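Local coordinates for uncharacterized protein (PDB 2PYQ) that is of unknown function but adopts a compact fold of helices and loops with no strand as a member of the DUF2853 family, at residues Asp6-Gln11 against Gly37-Asn42; Lys61-Lys66 against Tyr101-His106. All coordinates share one frame; numbering follows the deposited sequence. Where two conformers were deposited one is given.

Interaction 1: residues Asp6-Gln11 against Gly37-Asn42; sequences DDLIAQ and GPAIYN
Leu8 of helix 4-18 meets Ala39 and Ile40 in the loop after helix 26-36; it is the one residue of Asp6-Gln11 within 4.5 Å of that loop. The apolar part is small. Its methyl CD1 lies 4.2 Å from Ala39 CB and 4.1 Å from Ala39 CA. The two CA atoms of this pair are the closest across the segments, at 7.3 Å. Leu8 CG sits anti to its own carbonyl carbon (chi1 -80°), which sends the branch out from the helix toward the loop.

The second kind of contact is methyl against backbone. Leu8 CD1 packs on the backbone of Ile40, with O at 3.5 Å and N at 3.6 Å. The side chain of Ile40 stays farther off. No hydrogen bond joins the segments, and together they bury 98 Å². Ala39 also touches Arg5, and Tyr41 touches Lys4, so the loop follows the start of the same helix. Ile9 meets Met26, Glu30 and Thr33 of helix 26-36.

Gly37, with its positive phi of 136°, is where the chain leaves helix 26-36. The arrangement is plain helix-to-loop packing: a connection between helices 26-36 and 43-46, extended at Pro38-Ile40, rests against the N-terminal helix.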
loop_
_atom_site.group_PDB
_atom_site.type_symbol
_atom_site.label_atom_id
_atom_site.label_comp_id
_atom_site.label_asym_id
_atom_site.label_seq_id
_atom_site.Cartn_x
_atom_site.Cartn_y
_atom_site.Cartn_z
ATOM N N ASP A 6 -0.546 2.656 -16.360
ATOM C CA ASP A 6 0.954 2.427 -16.407
ATOM C C ASP A 6 1.745 3.400 -15.742
ATOM O O ASP A 6 2.746 3.038 -15.075
ATOM C CB ASP A 6 1.386 2.169 -17.863
ATOM C CG ASP A 6 0.743 0.874 -18.425
ATOM O OD1 ASP A 6 0.324 -0.024 -17.643
ATOM O OD2 ASP A 6 0.654 0.749 -19.688
ATOM N N ASP A 7 1.366 4.686 -15.854
ATOM C CA ASP A 7 2.107 5.763 -15.132
ATOM C C ASP A 7 2.056 5.526 -13.618
ATOM O O ASP A 7 3.079 5.702 -12.928
ATOM C CB ASP A 7 1.562 7.162 -15.428
ATOM C CG ASP A 7 1.838 7.633 -16.869
ATOM O OD1 ASP A 7 2.725 7.074 -17.582
ATOM O OD2 ASP A 7 1.152 8.615 -17.299
ATOM N N LEU A 8 0.894 5.127 -13.114
ATOM C CA LEU A 8 0.701 4.842 -11.684
ATOM C C LEU A 8 1.541 3.663 -11.213
ATOM O O LEU A 8 2.238 3.804 -10.249
ATOM C CB LEU A 8 -0.769 4.602 -11.329
ATOM C CG LEU A 8 -1.598 5.858 -11.161
ATOM C CD1 LEU A 8 -3.065 5.503 -11.039
ATOM C CD2 LEU A 8 -1.110 6.633 -9.928
ATOM N N ILE A 9 1.462 2.518 -11.891
ATOM C CA ILE A 9 2.250 1.351 -11.514
ATOM C C ILE A 9 3.768 1.678 -11.564
ATOM O O ILE A 9 4.493 1.283 -10.671
ATOM C CB ILE A 9 1.931 0.100 -12.356
ATOM C CG1 ILE A 9 0.524 -0.398 -12.017
ATOM C CG2 ILE A 9 2.915 -1.051 -12.039
ATOM C CD1 ILE A 9 0.004 -1.409 -12.948
ATOM N N ALA A 10 4.203 2.413 -12.590
ATOM C CA ALA A 10 5.607 2.874 -12.709
ATOM C C ALA A 10 5.996 3.735 -11.522
ATOM O O ALA A 10 7.092 3.577 -10.962
ATOM C CB ALA A 10 5.822 3.626 -14.012
ATOM N N GLN A 11 5.103 4.645 -11.116
ATOM C CA GLN A 11 5.336 5.482 -9.943
ATOM C C GLN A 11 5.408 4.642 -8.661
ATOM O O GLN A 11 6.285 4.856 -7.823
ATOM C CB GLN A 11 4.261 6.561 -9.786
ATOM C CG GLN A 11 4.573 7.574 -8.669
ATOM C CD GLN A 11 5.891 8.293 -8.884
ATOM O OE1 GLN A 11 6.143 8.836 -9.979
ATOM N NE2 GLN A 11 6.764 8.288 -7.873
ATOM N N GLY A 37 -8.426 -0.740 -7.442
ATOM C CA GLY A 37 -9.468 -0.273 -8.377
ATOM C C GLY A 37 -8.953 0.081 -9.760
ATOM O O GLY A 37 -7.780 -0.235 -10.098
ATOM N N PRO A 38 -9.799 0.719 -10.616
ATOM C CA PRO A 38 -9.291 1.217 -11.930
ATOM C C PRO A 38 -8.348 2.397 -11.700
ATOM O O PRO A 38 -8.375 3.010 -10.588
ATOM C CB PRO A 38 -10.564 1.646 -12.677
ATOM C CG PRO A 38 -11.586 1.910 -11.603
ATOM C CD PRO A 38 -11.249 0.980 -10.446
ATOM N N ALA A 39 -7.504 2.720 -12.706
ATOM C CA ALA A 39 -6.516 3.853 -12.579
ATOM C C ALA A 39 -7.232 5.147 -12.160
ATOM O O ALA A 39 -8.313 5.484 -12.704
ATOM C CB ALA A 39 -5.779 4.056 -13.884
ATOM N N ILE A 40 -6.653 5.828 -11.163
ATOM C CA ILE A 40 -7.224 7.041 -10.594
ATOM C C ILE A 40 -6.442 8.248 -11.121
ATOM O O ILE A 40 -5.207 8.293 -11.019
ATOM C CB ILE A 40 -7.230 6.989 -9.036
ATOM C CG1 ILE A 40 -7.964 5.716 -8.537
ATOM C CG2 ILE A 40 -7.899 8.233 -8.448
ATOM C CD1 ILE A 40 -8.127 5.620 -7.028
ATOM N N TYR A 41 -7.171 9.221 -11.703
ATOM C CA TYR A 41 -6.650 10.492 -12.215
ATOM C C TYR A 41 -6.565 11.547 -11.110
ATOM O O TYR A 41 -5.756 12.469 -11.208
ATOM C CB TYR A 41 -7.564 11.069 -13.317
ATOM C CG TYR A 41 -7.566 10.249 -14.584
ATOM C CD1 TYR A 41 -8.554 9.289 -14.803
ATOM C CD2 TYR A 41 -6.600 10.442 -15.568
ATOM C CE1 TYR A 41 -8.574 8.526 -15.984
ATOM C CE2 TYR A 41 -6.620 9.694 -16.751
ATOM C CZ TYR A 41 -7.613 8.742 -16.944
ATOM O OH TYR A 41 -7.625 7.997 -18.105
ATOM N N ASN A 42 -7.445 11.446 -10.108
ATOM C CA ASN A 42 -7.477 12.346 -8.976
ATOM C C ASN A 42 -6.506 11.839 -7.911
ATOM O O ASN A 42 -6.838 10.945 -7.145
ATOM C CB ASN A 42 -8.912 12.452 -8.421
ATOM C CG ASN A 42 -9.014 13.381 -7.229
ATOM O OD1 ASN A 42 -8.171 14.258 -7.027
ATOM N ND2 ASN A 42 -10.039 13.183 -6.407
#

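Interaction 2: residues Lys61-Lys66 against Tyr101-His106; sequences KNFLMK and YMLTKH
Phe63 CG stands anti to its backbone N (chi1 -178°), and this carries the ring out toward helix 96-106. Leu64 and Leu103 each hold CG anti to the carbonyl carbon instead, and their side chains cross at about a right angle. Leu64 CD2 lies 4.0 Å from Leu103 CB and 4.1 Å from Leu103 CD1. The Phe63 ring comes in edge first, with CE2 4.1 Å from the same Leu103 CB. That carbon is therefore met by both Phe63 and Leu64.

This is helix-helix packing in the buried part of an all-helical fold. The two segments run in roughly the same direction, with axes 11.2 Å apart and a crossing angle of -35°. A pi-type turn lies at 61-65, where Lys66 N donates a hydrogen bond to Lys61 O at 3.1 Å.

Thr104 OG1 sits at the ring edge of Phe63, in its plane, 3.5 Å from CZ. The hydroxyl's polar partner is Tyr100 O, one turn back in its own helix, so the ring meets an oxygen that is already hydrogen-bonded. Tyr100 also stacks on Phe63. Tyr113 touches both Phe63 and Thr104, while helix 74-87 supplies Ile80 to Leu64 and Val83 to Leu103.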
loop_
_atom_site.group_PDB
_atom_site.type_symbol
_atom_site.label_atom_id
_atom_site.label_comp_id
_atom_site.label_asym_id
_atom_site.label_seq_id
_atom_site.Cartn_x
_atom_site.Cartn_y
_atom_site.Cartn_z
ATOM N N LYS A 61 -8.983 -2.600 9.830
ATOM C CA LYS A 61 -10.239 -3.375 9.806
ATOM C C LYS A 61 -10.582 -3.885 8.409
ATOM O O LYS A 61 -10.889 -5.059 8.253
ATOM C CB LYS A 61 -11.428 -2.596 10.456
ATOM C CG LYS A 61 -11.985 -1.467 9.666
ATOM C CD LYS A 61 -13.037 -0.685 10.436
ATOM C CE LYS A 61 -13.653 0.422 9.556
ATOM N NZ LYS A 61 -14.542 1.318 10.348
ATOM N N ASN A 62 -10.499 -3.029 7.412
ATOM C CA ASN A 62 -10.945 -3.390 6.048
ATOM C C ASN A 62 -9.909 -4.104 5.210
ATOM O O ASN A 62 -10.294 -4.984 4.452
ATOM C CB ASN A 62 -11.500 -2.182 5.271
ATOM C CG ASN A 62 -12.788 -1.649 5.861
ATOM O OD1 ASN A 62 -13.480 -2.337 6.618
ATOM N ND2 ASN A 62 -13.127 -0.421 5.498
ATOM N N PHE A 63 -8.631 -3.751 5.327
ATOM C CA PHE A 63 -7.598 -4.423 4.534
ATOM C C PHE A 63 -6.934 -5.583 5.291
ATOM O O PHE A 63 -6.993 -6.709 4.847
ATOM C CB PHE A 63 -6.564 -3.437 4.002
ATOM C CG PHE A 63 -5.527 -4.088 3.141
ATOM C CD1 PHE A 63 -5.866 -4.563 1.867
ATOM C CD2 PHE A 63 -4.203 -4.273 3.604
ATOM C CE1 PHE A 63 -4.913 -5.199 1.057
ATOM C CE2 PHE A 63 -3.256 -4.895 2.793
ATOM C CZ PHE A 63 -3.609 -5.378 1.521
ATOM N N LEU A 64 -6.316 -5.313 6.440
ATOM C CA LEU A 64 -5.589 -6.358 7.177
ATOM C C LEU A 64 -6.479 -7.461 7.672
ATOM O O LEU A 64 -6.197 -8.640 7.436
ATOM C CB LEU A 64 -4.769 -5.781 8.352
ATOM C CG LEU A 64 -3.659 -4.797 7.955
ATOM C CD1 LEU A 64 -2.948 -4.313 9.201
ATOM C CD2 LEU A 64 -2.669 -5.428 6.970
HETATM N N MSE A 65 -7.578 -7.081 8.272
HETATM C CA MSE A 65 -8.493 -8.038 8.936
HETATM C C MSE A 65 -9.452 -8.654 7.881
HETATM O O MSE A 65 -9.567 -9.827 7.775
HETATM C CB MSE A 65 -9.243 -7.402 10.113
HETATM C CG MSE A 65 -8.465 -7.367 11.405
HETATM SE SE MSE A 65 -9.203 -5.996 12.518
HETATM C CE MSE A 65 -9.025 -6.618 14.052
ATOM N N LYS A 66 -10.134 -7.803 7.138
ATOM C CA LYS A 66 -11.152 -8.288 6.194
ATOM C C LYS A 66 -10.562 -8.952 4.943
ATOM O O LYS A 66 -11.057 -10.010 4.538
ATOM C CB LYS A 66 -12.112 -7.169 5.795
ATOM N N TYR A 101 0.793 -2.994 -0.671
ATOM C CA TYR A 101 1.864 -3.878 -1.104
ATOM C C TYR A 101 2.808 -4.141 0.071
ATOM O O TYR A 101 3.142 -5.278 0.364
ATOM C CB TYR A 101 2.640 -3.251 -2.271
ATOM C CG TYR A 101 3.883 -4.012 -2.684
ATOM C CD1 TYR A 101 5.112 -3.819 -2.010
ATOM C CD2 TYR A 101 3.854 -4.920 -3.726
ATOM C CE1 TYR A 101 6.257 -4.511 -2.364
ATOM C CE2 TYR A 101 5.001 -5.618 -4.110
ATOM C CZ TYR A 101 6.198 -5.418 -3.418
ATOM O OH TYR A 101 7.312 -6.133 -3.796
HETATM N N MSE A 102 3.233 -3.061 0.732
HETATM C CA MSE A 102 4.183 -3.190 1.870
HETATM C C MSE A 102 3.577 -3.997 3.018
HETATM O O MSE A 102 4.280 -4.811 3.601
HETATM C CB MSE A 102 4.703 -1.825 2.339
HETATM C CG MSE A 102 5.774 -1.256 1.431
HETATM SE SE MSE A 102 6.658 0.265 2.299
HETATM C CE MSE A 102 5.463 1.129 1.818
ATOM N N LEU A 103 2.316 -3.778 3.336
ATOM C CA LEU A 103 1.660 -4.549 4.396
ATOM C C LEU A 103 1.562 -6.040 4.022
ATOM O O LEU A 103 1.792 -6.914 4.863
ATOM C CB LEU A 103 0.277 -4.004 4.715
ATOM C CG LEU A 103 0.270 -2.622 5.401
ATOM C CD1 LEU A 103 -1.110 -2.042 5.380
ATOM C CD2 LEU A 103 0.807 -2.738 6.831
ATOM N N THR A 104 1.192 -6.321 2.775
ATOM C CA THR A 104 1.115 -7.715 2.288
ATOM C C THR A 104 2.468 -8.445 2.445
ATOM O O THR A 104 2.516 -9.592 2.971
ATOM C CB THR A 104 0.625 -7.752 0.815
ATOM O OG1 THR A 104 -0.657 -7.114 0.729
ATOM C CG2 THR A 104 0.492 -9.173 0.342
ATOM N N LYS A 105 3.542 -7.807 1.984
ATOM C CA LYS A 105 4.926 -8.264 2.237
ATOM C C LYS A 105 5.265 -8.446 3.726
ATOM O O LYS A 105 5.793 -9.445 4.098
ATOM C CB LYS A 105 5.954 -7.355 1.584
ATOM C CG LYS A 105 6.051 -7.375 0.123
ATOM C CD LYS A 105 5.979 -8.655 -0.362
ATOM C CE LYS A 105 6.987 -8.867 -1.327
ATOM N NZ LYS A 105 7.638 -10.183 -1.035
ATOM N N HIS A 106 4.945 -7.428 4.511
ATOM C CA HIS A 106 5.303 -7.386 5.938
ATOM C C HIS A 106 4.699 -8.524 6.724
ATOM O O HIS A 106 5.359 -9.103 7.567
ATOM C CB HIS A 106 4.835 -6.056 6.545
ATOM C CG HIS A 106 5.084 -5.931 7.995
ATOM N ND1 HIS A 106 6.313 -5.548 8.500
ATOM C CD2 HIS A 106 4.261 -6.072 9.064
ATOM C CE1 HIS A 106 6.234 -5.524 9.834
ATOM N NE2 HIS A 106 5.013 -5.843 10.194
#

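How the interactions relate
The centre of the chain lies between the two contacts. Their centres are 20 Å apart and their nearest atoms about 9 Å, so they do not touch. Both segments of interaction 1 precede those of interaction 2 along the chain. They share no helix. Interaction 1 ties helix 4-18 to the loop before helix 43-46, toward the outside of the molecule. Interaction 2 joins helices 53-65 and 96-106 nearer its centre. Helix 4-18 also links the two regions, because its Leu16 touches Tyr101 and Met102 of helix 96-106. The chain thus places the loop after helix 26-36 against helix 4-18 and brings its last helix alongside helix 53-65.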